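Local coordinates for protein maquette-3 (Escherichia coli, PDB 6Z0C) that is a computationally designed artificial four-helix bundle, probably made to explore buried charged networks and ion-pair stabilisation in a hydrophobic core, at residues 19-24 / 80-85; 11-16 / 180-185; 43-48 / 56-61; 144-149 / 153-158. All coordinates share one frame; numbering follows the deposited sequence.

Four helices, 4-48, 52-99, 105-144 and 152-194, form the bundle, and the contacts fall into two pairs along it. Contacts 1 and 2, with centres about 12 Å apart, share helix 4-48 and touch through Leu20 and Leu182. Contacts 3 and 4, centres also about 12 Å apart, lie near one end, where Leu58 packs on Leu155 and Leu158. The centres of contacts 2 and 3 are about 44 Å apart, on opposite sides of the chain's centre. Contact 2 spans most of the sequence and encloses the others; contact 3 lies within contact 1, and contact 4 follows. Contacts 1 and 3 join helices 4-48 and 52-99 at well-separated levels, while contact 2 brings the first and last helices together.

Contact 1. Residues 19-24 / 80-85; sequences QLLQEI and QEAQQL
Leu21 reaches from helix 4-48 onto the backbone of helix 52-99 at Ala82 and Gln83. At its root, CB lies against the amide end of Gln83, 3.9 Å from Gln83 CD. CG stands anti to the carbonyl carbon of Leu21 (chi1 -75°), a setting that directs the branch point toward helix 52-99. CD1 rests on the main chain there, 3.8 Å from both N and CA of Gln83 and 3.9 Å from C of Ala82. CD2 meets the methyl of Ala82, at 4.0 Å from its CB. From the other direction Gln83, its chain bent at chi2, reaches back and crosses the extended Gln22 at about a right angle. The helix segments run antiparallel at 169°, their axes 10.1 Å apart. Beside this interface Leu20 and Ile24 turn to other helices, packing on Leu182 and Phe125 among others. No hydrogen bond joins the two segments, so the contact rests on van der Waals packing of a buried leucine against a small alanine and the side chain of Gln83, with the aliphatic CG of Gln22 at the margin.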
loop_
_atom_site.group_PDB
_atom_site.type_symbol
_atom_site.label_atom_id
_atom_site.label_comp_id
_atom_site.label_asym_id
_atom_site.label_seq_id
_atom_site.Cartn_x
_atom_site.Cartn_y
_atom_site.Cartn_z
ATOM N N GLN A 19 -1.917 -11.709 -6.416
ATOM C CA GLN A 19 -1.767 -12.248 -5.036
ATOM C C GLN A 19 -1.200 -11.154 -4.122
ATOM O O GLN A 19 -1.667 -11.047 -2.978
ATOM C CB GLN A 19 -0.890 -13.501 -5.026
ATOM C CG GLN A 19 -1.584 -14.720 -5.620
ATOM C CD GLN A 19 -0.836 -16.005 -5.369
ATOM O OE1 GLN A 19 -0.101 -16.141 -4.391
ATOM N NE2 GLN A 19 -1.030 -16.973 -6.253
ATOM N N LEU A 20 -0.244 -10.357 -4.607
ATOM C CA LEU A 20 0.390 -9.280 -3.804
ATOM C C LEU A 20 -0.659 -8.217 -3.455
ATOM O O LEU A 20 -0.694 -7.788 -2.293
ATOM C CB LEU A 20 1.567 -8.679 -4.576
ATOM C CG LEU A 20 2.315 -7.553 -3.869
ATOM C CD1 LEU A 20 2.788 -7.990 -2.490
ATOM C CD2 LEU A 20 3.491 -7.084 -4.715
ATOM N N LEU A 21 -1.502 -7.823 -4.410
ATOM C CA LEU A 21 -2.546 -6.792 -4.167
ATOM C C LEU A 21 -3.569 -7.330 -3.157
ATOM O O LEU A 21 -4.046 -6.532 -2.325
ATOM C CB LEU A 21 -3.198 -6.385 -5.490
ATOM C CG LEU A 21 -2.351 -5.475 -6.380
ATOM C CD1 LEU A 21 -2.980 -5.329 -7.757
ATOM C CD2 LEU A 21 -2.146 -4.108 -5.741
ATOM N N GLN A 22 -3.860 -8.633 -3.188
ATOM C CA GLN A 22 -4.753 -9.291 -2.195
ATOM C C GLN A 22 -4.090 -9.213 -0.813
ATOM O O GLN A 22 -4.786 -8.850 0.155
ATOM C CB GLN A 22 -5.059 -10.731 -2.606
ATOM C CG GLN A 22 -5.987 -10.832 -3.810
ATOM C CD GLN A 22 -6.198 -12.255 -4.268
ATOM O OE1 GLN A 22 -6.015 -13.209 -3.514
ATOM N NE2 GLN A 22 -6.592 -12.411 -5.522
ATOM N N GLU A 23 -2.793 -9.523 -0.731
ATOM C CA GLU A 23 -1.993 -9.447 0.521
ATOM C C GLU A 23 -2.008 -8.006 1.047
ATOM O O GLU A 23 -2.183 -7.818 2.262
ATOM C CB GLU A 23 -0.565 -9.940 0.273
ATOM C CG GLU A 23 0.283 -9.998 1.529
ATOM C CD GLU A 23 1.653 -10.630 1.346
ATOM O OE1 GLU A 23 2.049 -10.869 0.180
ATOM O OE2 GLU A 23 2.323 -10.877 2.368
ATOM N N ILE A 24 -1.831 -7.023 0.162
ATOM C CA ILE A 24 -1.892 -5.572 0.503
ATOM C C ILE A 24 -3.283 -5.239 1.072
ATOM O O ILE A 24 -3.346 -4.585 2.126
ATOM C CB ILE A 24 -1.523 -4.709 -0.719
ATOM C CG1 ILE A 24 -0.010 -4.728 -0.955
ATOM C CG2 ILE A 24 -2.069 -3.298 -0.572
ATOM C CD1 ILE A 24 0.428 -4.121 -2.265
ATOM N N GLN A 80 -7.642 -1.498 -5.168
ATOM C CA GLN A 80 -8.745 -2.006 -6.030
ATOM C C GLN A 80 -8.543 -1.514 -7.469
ATOM O O GLN A 80 -8.656 -2.339 -8.391
ATOM C CB GLN A 80 -10.095 -1.554 -5.473
ATOM C CG GLN A 80 -11.288 -2.151 -6.202
ATOM C CD GLN A 80 -12.591 -1.746 -5.558
ATOM O OE1 GLN A 80 -12.745 -1.796 -4.338
ATOM N NE2 GLN A 80 -13.542 -1.333 -6.380
ATOM N N GLU A 81 -8.256 -0.221 -7.648
ATOM C CA GLU A 81 -8.026 0.416 -8.974
ATOM C C GLU A 81 -6.825 -0.256 -9.658
ATOM O O GLU A 81 -6.905 -0.531 -10.869
ATOM C CB GLU A 81 -7.827 1.921 -8.785
ATOM C CG GLU A 81 -7.693 2.701 -10.080
ATOM C CD GLU A 81 -7.481 4.193 -9.889
ATOM O OE1 GLU A 81 -7.855 4.713 -8.816
ATOM O OE2 GLU A 81 -6.938 4.832 -10.811
ATOM N N ALA A 82 -5.758 -0.533 -8.906
ATOM C CA ALA A 82 -4.561 -1.261 -9.392
ATOM C C ALA A 82 -4.968 -2.658 -9.877
ATOM O O ALA A 82 -4.466 -3.083 -10.921
ATOM C CB ALA A 82 -3.512 -1.330 -8.310
ATOM N N GLN A 83 -5.850 -3.346 -9.146
ATOM C CA GLN A 83 -6.294 -4.726 -9.488
ATOM C C GLN A 83 -7.043 -4.686 -10.828
ATOM O O GLN A 83 -6.803 -5.582 -11.662
ATOM C CB GLN A 83 -7.125 -5.327 -8.351
ATOM C CG GLN A 83 -6.969 -6.839 -8.222
ATOM C CD GLN A 83 -6.775 -7.312 -6.799
ATOM O OE1 GLN A 83 -5.876 -8.104 -6.511
ATOM N NE2 GLN A 83 -7.623 -6.836 -5.898
ATOM N N GLN A 84 -7.884 -3.666 -11.034
ATOM C CA GLN A 84 -8.670 -3.454 -12.282
ATOM C C GLN A 84 -7.710 -3.169 -13.446
ATOM O O GLN A 84 -7.875 -3.791 -14.512
ATOM C CB GLN A 84 -9.692 -2.332 -12.081
ATOM C CG GLN A 84 -10.850 -2.738 -11.177
ATOM C CD GLN A 84 -11.630 -1.569 -10.621
ATOM O OE1 GLN A 84 -11.328 -0.405 -10.885
ATOM N NE2 GLN A 84 -12.650 -1.877 -9.834
ATOM N N LEU A 85 -6.733 -2.279 -13.249
ATOM C CA LEU A 85 -5.709 -1.942 -14.279
ATOM C C LEU A 85 -4.862 -3.179 -14.598
ATOM O O LEU A 85 -4.514 -3.364 -15.776
ATOM C CB LEU A 85 -4.832 -0.792 -13.779
ATOM C CG LEU A 85 -5.524 0.564 -13.660
ATOM C CD1 LEU A 85 -4.631 1.553 -12.928
ATOM C CD2 LEU A 85 -5.913 1.111 -15.027
#

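Contact 2. Residues 11-16 / 180-185; sequences QQLIQE and QQLVQK
Leu13 and Leu182 share a first torsion that sets CG anti to the carbonyl carbon (chi1 -70° in Leu13), and each sends its two methyls toward the facing helix. Glu16 takes the other common choice, CG anti to its N (chi1 -167°), and runs on extended, so that its carboxylate is laid across the end of Leu182. The methyls of the two leucines meet at 4.1 Å between Leu13 CD2 and Leu182 CD2. Leu13 also crosses Lys185 at about a right angle: CD1 sits 3.7 Å from the carbonyl O of Lys185, an oxygen that accepts a hydrogen bond from Thr189, and CD2 lies 4.0 Å from both CB and CD of the lysine. This is antiparallel packing within a four-helix bundle, between the first and last helices of the chain, whose segments cross at -161° with axes 10.2 Å apart. Phe17 and Leu186 extend the apolar layer around the two leucines. An alanine in place of Leu13 lacks CG and both methyls and would probably leave a gap facing Leu182 CD2 and the CB and CD of Lys185. Farther out a charged group meets the apolar surface: Leu182 CD2 is 3.8 Å from Glu16 CD and nearly as close to both carboxylate oxygens. Lys185 begins toward the facing helix, but its chain leads away, and NZ ends 7.5 Å from Glu16 OE2, well beyond salt-bridge range.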
loop_
_atom_site.group_PDB
_atom_site.type_symbol
_atom_site.label_atom_id
_atom_site.label_comp_id
_atom_site.label_asym_id
_atom_site.label_seq_id
_atom_site.Cartn_x
_atom_site.Cartn_y
_atom_site.Cartn_z
ATOM N N GLN A 11 2.208 -14.500 -17.445
ATOM C CA GLN A 11 1.039 -14.978 -16.658
ATOM C C GLN A 11 1.449 -15.158 -15.191
ATOM O O GLN A 11 0.654 -14.770 -14.322
ATOM C CB GLN A 11 0.478 -16.261 -17.272
ATOM C CG GLN A 11 -0.224 -16.025 -18.602
ATOM C CD GLN A 11 -1.503 -15.242 -18.429
ATOM O OE1 GLN A 11 -1.541 -14.027 -18.606
ATOM N NE2 GLN A 11 -2.558 -15.939 -18.048
ATOM N N GLN A 12 2.649 -15.693 -14.935
ATOM C CA GLN A 12 3.204 -15.892 -13.568
ATOM C C GLN A 12 3.321 -14.537 -12.857
ATOM O O GLN A 12 2.945 -14.461 -11.670
ATOM C CB GLN A 12 4.552 -16.616 -13.625
ATOM C CG GLN A 12 4.426 -18.131 -13.705
ATOM C CD GLN A 12 4.160 -18.773 -12.364
ATOM O OE1 GLN A 12 3.149 -19.445 -12.167
ATOM N NE2 GLN A 12 5.074 -18.578 -11.427
ATOM N N LEU A 13 3.801 -13.504 -13.557
ATOM C CA LEU A 13 3.970 -12.134 -12.999
ATOM C C LEU A 13 2.596 -11.533 -12.697
ATOM O O LEU A 13 2.460 -10.916 -11.638
ATOM C CB LEU A 13 4.746 -11.248 -13.979
ATOM C CG LEU A 13 6.224 -11.583 -14.158
ATOM C CD1 LEU A 13 6.827 -10.722 -15.254
ATOM C CD2 LEU A 13 6.998 -11.418 -12.857
ATOM N N ILE A 14 1.618 -11.701 -13.595
ATOM C CA ILE A 14 0.230 -11.196 -13.378
ATOM C C ILE A 14 -0.313 -11.848 -12.101
ATOM O O ILE A 14 -0.867 -11.116 -11.253
ATOM C CB ILE A 14 -0.679 -11.462 -14.598
ATOM C CG1 ILE A 14 -0.218 -10.697 -15.843
ATOM C CG2 ILE A 14 -2.135 -11.167 -14.262
ATOM C CD1 ILE A 14 -0.396 -9.198 -15.765
ATOM N N GLN A 15 -0.145 -13.167 -11.961
ATOM C CA GLN A 15 -0.697 -13.950 -10.821
ATOM C C GLN A 15 -0.015 -13.499 -9.523
ATOM O O GLN A 15 -0.732 -13.260 -8.535
ATOM C CB GLN A 15 -0.524 -15.453 -11.048
ATOM C CG GLN A 15 -1.118 -16.318 -9.939
ATOM C CD GLN A 15 -2.601 -16.114 -9.734
ATOM O OE1 GLN A 15 -3.047 -15.086 -9.225
ATOM N NE2 GLN A 15 -3.383 -17.115 -10.103
ATOM N N GLU A 16 1.316 -13.384 -9.538
ATOM C CA GLU A 16 2.138 -12.925 -8.387
ATOM C C GLU A 16 1.650 -11.542 -7.934
ATOM O O GLU A 16 1.456 -11.348 -6.720
ATOM C CB GLU A 16 3.619 -12.915 -8.769
ATOM C CG GLU A 16 4.546 -12.771 -7.580
ATOM C CD GLU A 16 6.030 -12.780 -7.915
ATOM O OE1 GLU A 16 6.813 -12.318 -7.071
ATOM O OE2 GLU A 16 6.397 -13.246 -9.015
ATOM N N GLN A 180 6.232 -2.464 -7.031
ATOM C CA GLN A 180 6.979 -1.601 -7.986
ATOM C C GLN A 180 8.025 -2.449 -8.727
ATOM O O GLN A 180 8.235 -2.185 -9.921
ATOM C CB GLN A 180 7.542 -0.373 -7.269
ATOM C CG GLN A 180 6.448 0.612 -6.874
ATOM C CD GLN A 180 6.967 1.812 -6.124
ATOM O OE1 GLN A 180 7.613 2.687 -6.691
ATOM N NE2 GLN A 180 6.670 1.869 -4.835
ATOM N N GLN A 181 8.606 -3.464 -8.074
ATOM C CA GLN A 181 9.492 -4.466 -8.733
ATOM C C GLN A 181 8.713 -5.227 -9.809
ATOM O O GLN A 181 9.259 -5.427 -10.903
ATOM C CB GLN A 181 10.029 -5.513 -7.756
ATOM C CG GLN A 181 11.269 -5.089 -6.999
ATOM C CD GLN A 181 11.684 -6.162 -6.023
ATOM O OE1 GLN A 181 11.304 -6.138 -4.857
ATOM N NE2 GLN A 181 12.437 -7.137 -6.503
ATOM N N LEU A 182 7.501 -5.679 -9.484
ATOM C CA LEU A 182 6.672 -6.491 -10.411
ATOM C C LEU A 182 6.287 -5.645 -11.628
ATOM O O LEU A 182 6.247 -6.214 -12.731
ATOM C CB LEU A 182 5.435 -7.022 -9.682
ATOM C CG LEU A 182 5.695 -8.150 -8.685
ATOM C CD1 LEU A 182 4.392 -8.610 -8.047
ATOM C CD2 LEU A 182 6.397 -9.325 -9.352
ATOM N N VAL A 183 6.022 -4.347 -11.443
ATOM C CA VAL A 183 5.703 -3.415 -12.567
ATOM C C VAL A 183 6.886 -3.415 -13.540
ATOM O O VAL A 183 6.652 -3.515 -14.751
ATOM C CB VAL A 183 5.383 -1.988 -12.082
ATOM C CG1 VAL A 183 5.426 -0.984 -13.231
ATOM C CG2 VAL A 183 4.042 -1.925 -11.374
ATOM N N GLN A 184 8.113 -3.298 -13.029
ATOM C CA GLN A 184 9.344 -3.274 -13.863
ATOM C C GLN A 184 9.504 -4.616 -14.590
ATOM O O GLN A 184 9.812 -4.589 -15.795
ATOM C CB GLN A 184 10.567 -2.935 -13.010
ATOM C CG GLN A 184 10.557 -1.509 -12.484
ATOM C CD GLN A 184 10.354 -0.486 -13.576
ATOM O OE1 GLN A 184 10.888 -0.607 -14.676
ATOM N NE2 GLN A 184 9.564 0.532 -13.280
ATOM N N LYS A 185 9.303 -5.741 -13.896
ATOM C CA LYS A 185 9.387 -7.098 -14.505
ATOM C C LYS A 185 8.333 -7.234 -15.611
ATOM O O LYS A 185 8.668 -7.782 -16.674
ATOM C CB LYS A 185 9.201 -8.194 -13.456
ATOM C CG LYS A 185 10.319 -8.291 -12.431
ATOM C CD LYS A 185 10.200 -9.509 -11.540
ATOM C CE LYS A 185 11.354 -9.654 -10.572
ATOM N NZ LYS A 185 12.646 -9.818 -11.278
#

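Contact 3. Residues 43-48 / 56-61; sequences REASEK and SVLQKQ
Ser46 and Leu58 face each other across a helical hairpin, in which helix 4-48 ends and helix 52-99 returns alongside it after a short turn. The segments diverge from antiparallel, at 146°, and their axes come within 8.9 Å, a close spacing suited to the small residues Ala45 and Ser46. Ser46 and Leu58 bury the most surface here. Their CB atoms are 4.1 Å apart, while Leu58 CD1 reaches past the serine to the preceding residue, lying 3.7 Å from C of Ala45 and 3.9 Å from its CB. The leucine methyl thus lies against a peptide group and an alanine methyl together. Leu58 also packs on Leu42 of helix 4-48 and, beyond the hairpin, on Leu155 and Leu158 of helix 152-194. The serine hydroxyl takes the other direction: with OG anti to the backbone N (chi1 -176°), it comes within 3.2 Å of Gln59 CG, a snug approach to the aliphatic part of the glutamine and not a hydrogen bond. Ser46 O accepts a hydrogen bond from Lys55 NZ, near the start of the returning helix. On the outer side of this same turn, Arg43 and Glu47 form a salt bridge: Arg43 NE donates to Glu47 OE1 at 2.7 Å, near the guanidinium plane and onto the anti lone pair of that oxygen.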
loop_
_atom_site.group_PDB
_atom_site.type_symbol
_atom_site.label_atom_id
_atom_site.label_comp_id
_atom_site.label_asym_id
_atom_site.label_seq_id
_atom_site.Cartn_x
_atom_site.Cartn_y
_atom_site.Cartn_z
ATOM N N ARG A 43 -9.103 7.670 23.143
ATOM C CA ARG A 43 -10.298 8.369 23.680
ATOM C C ARG A 43 -10.436 8.054 25.176
ATOM O O ARG A 43 -10.633 8.997 25.958
ATOM C CB ARG A 43 -11.557 7.980 22.897
ATOM C CG ARG A 43 -12.824 8.679 23.372
ATOM C CD ARG A 43 -12.716 10.190 23.299
ATOM N NE ARG A 43 -13.880 10.868 23.850
ATOM C CZ ARG A 43 -14.918 11.319 23.152
ATOM N NH1 ARG A 43 -14.971 11.165 21.838
ATOM N NH2 ARG A 43 -15.911 11.922 23.783
ATOM N N GLU A 44 -10.322 6.780 25.558
ATOM C CA GLU A 44 -10.425 6.331 26.973
ATOM C C GLU A 44 -9.319 7.001 27.799
ATOM O O GLU A 44 -9.647 7.571 28.856
ATOM C CB GLU A 44 -10.349 4.807 27.073
ATOM C CG GLU A 44 -10.389 4.300 28.505
ATOM C CD GLU A 44 -10.868 2.869 28.686
ATOM O OE1 GLU A 44 -11.186 2.212 27.676
ATOM O OE2 GLU A 44 -10.930 2.416 29.845
ATOM N N ALA A 45 -8.067 6.942 27.337
ATOM C CA ALA A 45 -6.897 7.552 28.019
ATOM C C ALA A 45 -7.122 9.064 28.171
ATOM O O ALA A 45 -6.844 9.595 29.255
ATOM C CB ALA A 45 -5.628 7.249 27.263
ATOM N N SER A 46 -7.618 9.721 27.121
ATOM C CA SER A 46 -7.933 11.174 27.092
ATOM C C SER A 46 -8.989 11.519 28.152
ATOM O O SER A 46 -8.811 12.527 28.865
ATOM C CB SER A 46 -8.385 11.593 25.725
ATOM O OG SER A 46 -8.592 12.993 25.686
ATOM N N GLU A 47 -10.055 10.717 28.248
ATOM C CA GLU A 47 -11.171 10.926 29.212
ATOM C C GLU A 47 -10.638 10.813 30.647
ATOM O O GLU A 47 -11.089 11.594 31.500
ATOM C CB GLU A 47 -12.299 9.917 28.975
ATOM C CG GLU A 47 -13.035 10.098 27.659
ATOM C CD GLU A 47 -13.844 11.376 27.519
ATOM O OE1 GLU A 47 -14.070 11.799 26.372
ATOM O OE2 GLU A 47 -14.246 11.943 28.551
ATOM N N LYS A 48 -9.702 9.890 30.891
ATOM C CA LYS A 48 -9.166 9.551 32.242
ATOM C C LYS A 48 -8.071 10.535 32.682
ATOM O O LYS A 48 -7.897 10.700 33.904
ATOM C CB LYS A 48 -8.568 8.142 32.240
ATOM C CG LYS A 48 -9.568 6.997 32.288
ATOM C CD LYS A 48 -8.945 5.668 31.921
ATOM C CE LYS A 48 -9.141 4.609 32.983
ATOM N NZ LYS A 48 -8.445 3.350 32.625
ATOM N N SER A 56 -4.038 17.185 26.704
ATOM C CA SER A 56 -3.754 18.010 25.502
ATOM C C SER A 56 -3.102 17.153 24.408
ATOM O O SER A 56 -3.577 17.208 23.258
ATOM C CB SER A 56 -2.894 19.192 25.853
ATOM O OG SER A 56 -2.511 19.891 24.679
ATOM N N VAL A 57 -2.048 16.405 24.751
ATOM C CA VAL A 57 -1.282 15.544 23.800
ATOM C C VAL A 57 -2.227 14.484 23.218
ATOM O O VAL A 57 -2.256 14.323 21.975
ATOM C CB VAL A 57 -0.059 14.897 24.478
ATOM C CG1 VAL A 57 0.469 13.706 23.691
ATOM C CG2 VAL A 57 1.047 15.914 24.722
ATOM N N LEU A 58 -2.965 13.786 24.083
ATOM C CA LEU A 58 -3.862 12.668 23.687
ATOM C C LEU A 58 -4.997 13.194 22.798
ATOM O O LEU A 58 -5.284 12.543 21.774
ATOM C CB LEU A 58 -4.410 11.988 24.946
ATOM C CG LEU A 58 -3.369 11.295 25.826
ATOM C CD1 LEU A 58 -3.992 10.835 27.137
ATOM C CD2 LEU A 58 -2.723 10.125 25.100
ATOM N N GLN A 59 -5.613 14.322 23.167
ATOM C CA GLN A 59 -6.767 14.904 22.424
ATOM C C GLN A 59 -6.324 15.339 21.020
ATOM O O GLN A 59 -7.063 15.061 20.062
ATOM C CB GLN A 59 -7.407 16.064 23.190
ATOM C CG GLN A 59 -8.651 15.644 23.959
ATOM C CD GLN A 59 -9.208 16.721 24.856
ATOM O OE1 GLN A 59 -8.644 17.803 24.992
ATOM N NE2 GLN A 59 -10.334 16.422 25.487
ATOM N N LYS A 60 -5.171 15.990 20.877
ATOM C CA LYS A 60 -4.758 16.514 19.545
ATOM C C LYS A 60 -4.373 15.323 18.652
ATOM O O LYS A 60 -4.667 15.390 17.446
ATOM C CB LYS A 60 -3.726 17.643 19.669
ATOM C CG LYS A 60 -2.310 17.267 20.072
ATOM C CD LYS A 60 -1.340 18.435 19.925
ATOM C CE LYS A 60 -0.362 18.576 21.074
ATOM N NZ LYS A 60 0.653 17.497 21.075
ATOM N N GLN A 61 -3.835 14.234 19.216
ATOM C CA GLN A 61 -3.507 13.005 18.437
ATOM C C GLN A 61 -4.799 12.310 17.986
ATOM O O GLN A 61 -4.807 11.739 16.880
ATOM C CB GLN A 61 -2.632 12.045 19.242
ATOM C CG GLN A 61 -2.337 10.736 18.518
ATOM C CD GLN A 61 -1.625 10.925 17.200
ATOM O OE1 GLN A 61 -0.997 11.952 16.946
ATOM N NE2 GLN A 61 -1.720 9.920 16.344
#

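Contact 4. Residues 144-149 / 153-158; sequences ETILGG and DELREL
Through Ile146 and Leu147 the chain follows a non-helical path beside Leu155: Leu147 is extended (psi 159°), and Gly148 and Gly149 follow with phi of 78° and 52°, positive values that glycine tolerates readily. Leu155, in the first turn of helix 152-194, points back at this segment and carries the contact. Its CD1 comes 3.3 Å from the carbonyl O of Ile146, a tight approach of a methyl to an oxygen that Lys54 NZ also binds from helix 52-99. The side chain of Ile146 adds apolar packing, its CD1 lying 4.3 Å from Leu155 CD1. Leu147 meets the helix at the peptide that joins Leu155 to Arg156. Its CD2 lies against the main chain there, 3.9 Å from O of Leu155 and 4.1 Å from N of Arg156; the same methyl lies 4.1 Å from Leu155 CB. Leu155 is thus touched at its root by one branched side chain and at its end by the other's carbonyl and methyl. No hydrogen bond crosses between the segments. Around them Ile146 packs on Val57, and Leu158 on Ile38 and Leu42, so side chains of both segments feed the bundle core. Glycine-rich connections of this kind are a common way to link successive antiparallel helices in a designed single-chain four-helix bundle, and here one joins helix 105-144 to helix 152-194.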
loop_
_atom_site.group_PDB
_atom_site.type_symbol
_atom_site.label_atom_id
_atom_site.label_comp_id
_atom_site.label_asym_id
_atom_site.label_seq_id
_atom_site.Cartn_x
_atom_site.Cartn_y
_atom_site.Cartn_z
ATOM N N GLU A 144 6.209 8.876 24.542
ATOM C CA GLU A 144 7.312 8.450 25.447
ATOM C C GLU A 144 7.534 9.477 26.567
ATOM O O GLU A 144 7.923 9.051 27.668
ATOM C CB GLU A 144 8.600 8.239 24.653
ATOM C CG GLU A 144 8.645 6.904 23.941
ATOM C CD GLU A 144 9.869 6.708 23.067
ATOM O OE1 GLU A 144 10.522 5.660 23.201
ATOM O OE2 GLU A 144 10.160 7.596 22.247
ATOM N N THR A 145 7.320 10.772 26.307
ATOM C CA THR A 145 7.636 11.869 27.264
ATOM C C THR A 145 6.577 11.942 28.372
ATOM O O THR A 145 6.872 12.577 29.399
ATOM C CB THR A 145 7.776 13.235 26.576
ATOM O OG1 THR A 145 6.501 13.647 26.081
ATOM C CG2 THR A 145 8.787 13.230 25.451
ATOM N N ILE A 146 5.401 11.330 28.181
ATOM C CA ILE A 146 4.259 11.418 29.143
ATOM C C ILE A 146 3.950 10.043 29.756
ATOM O O ILE A 146 2.908 9.936 30.431
ATOM C CB ILE A 146 3.019 12.043 28.470
ATOM C CG1 ILE A 146 2.518 11.220 27.280
ATOM C CG2 ILE A 146 3.300 13.486 28.083
ATOM C CD1 ILE A 146 1.084 11.508 26.904
ATOM N N LEU A 147 4.818 9.042 29.568
ATOM C CA LEU A 147 4.689 7.710 30.222
ATOM C C LEU A 147 4.869 7.865 31.738
ATOM O O LEU A 147 5.481 8.866 32.164
ATOM C CB LEU A 147 5.738 6.743 29.662
ATOM C CG LEU A 147 5.608 6.386 28.184
ATOM C CD1 LEU A 147 6.739 5.455 27.771
ATOM C CD2 LEU A 147 4.256 5.755 27.878
ATOM N N GLY A 148 4.365 6.898 32.511
ATOM C CA GLY A 148 4.469 6.869 33.984
ATOM C C GLY A 148 3.477 7.814 34.638
ATOM O O GLY A 148 2.586 8.323 33.923
ATOM N N GLY A 149 3.626 8.041 35.948
ATOM C CA GLY A 149 2.717 8.868 36.768
ATOM C C GLY A 149 1.270 8.434 36.608
ATOM O O GLY A 149 1.028 7.216 36.461
ATOM N N ASP A 153 -0.375 3.138 33.122
ATOM C CA ASP A 153 -0.748 1.784 32.628
ATOM C C ASP A 153 -1.344 1.880 31.218
ATOM O O ASP A 153 -0.835 1.175 30.322
ATOM C CB ASP A 153 -1.708 1.081 33.592
ATOM C CG ASP A 153 -1.025 0.488 34.814
ATOM O OD1 ASP A 153 0.217 0.594 34.908
ATOM O OD2 ASP A 153 -1.743 -0.080 35.662
ATOM N N GLU A 154 -2.380 2.703 31.026
ATOM C CA GLU A 154 -3.090 2.817 29.721
ATOM C C GLU A 154 -2.142 3.431 28.681
ATOM O O GLU A 154 -2.207 3.019 27.508
ATOM C CB GLU A 154 -4.405 3.598 29.844
ATOM C CG GLU A 154 -4.271 5.019 30.369
ATOM C CD GLU A 154 -4.678 5.217 31.821
ATOM O OE1 GLU A 154 -4.347 4.350 32.657
ATOM O OE2 GLU A 154 -5.326 6.244 32.112
ATOM N N LEU A 155 -1.268 4.354 29.083
ATOM C CA LEU A 155 -0.327 5.014 28.137
ATOM C C LEU A 155 0.718 3.992 27.671
ATOM O O LEU A 155 1.062 4.015 26.475
ATOM C CB LEU A 155 0.298 6.248 28.799
ATOM C CG LEU A 155 -0.688 7.371 29.126
ATOM C CD1 LEU A 155 -0.003 8.514 29.856
ATOM C CD2 LEU A 155 -1.375 7.889 27.873
ATOM N N ARG A 156 1.167 3.096 28.558
ATOM C CA ARG A 156 2.131 2.016 28.214
ATOM C C ARG A 156 1.458 1.033 27.245
ATOM O O ARG A 156 2.127 0.608 26.287
ATOM C CB ARG A 156 2.653 1.311 29.473
ATOM C CG ARG A 156 4.111 0.882 29.378
ATOM C CD ARG A 156 4.694 0.466 30.718
ATOM N NE ARG A 156 4.622 -0.974 30.932
ATOM C CZ ARG A 156 5.606 -1.843 30.697
ATOM N NH1 ARG A 156 6.779 -1.436 30.236
ATOM N NH2 ARG A 156 5.412 -3.130 30.932
ATOM N N GLU A 157 0.183 0.697 27.469
ATOM C CA GLU A 157 -0.609 -0.180 26.560
ATOM C C GLU A 157 -0.773 0.505 25.198
ATOM O O GLU A 157 -0.664 -0.185 24.168
ATOM C CB GLU A 157 -1.971 -0.521 27.172
ATOM C CG GLU A 157 -1.894 -1.595 28.241
ATOM C CD GLU A 157 -1.201 -2.869 27.787
ATOM O OE1 GLU A 157 -0.040 -3.085 28.195
ATOM O OE2 GLU A 157 -1.818 -3.633 27.017
ATOM N N LEU A 158 -1.028 1.814 25.199
ATOM C CA LEU A 158 -1.181 2.638 23.971
ATOM C C LEU A 158 0.133 2.604 23.178
ATOM O O LEU A 158 0.084 2.437 21.946
ATOM C CB LEU A 158 -1.561 4.059 24.395
ATOM C CG LEU A 158 -1.832 5.055 23.273
ATOM C CD1 LEU A 158 -3.007 4.609 22.411
ATOM C CD2 LEU A 158 -2.083 6.437 23.852
#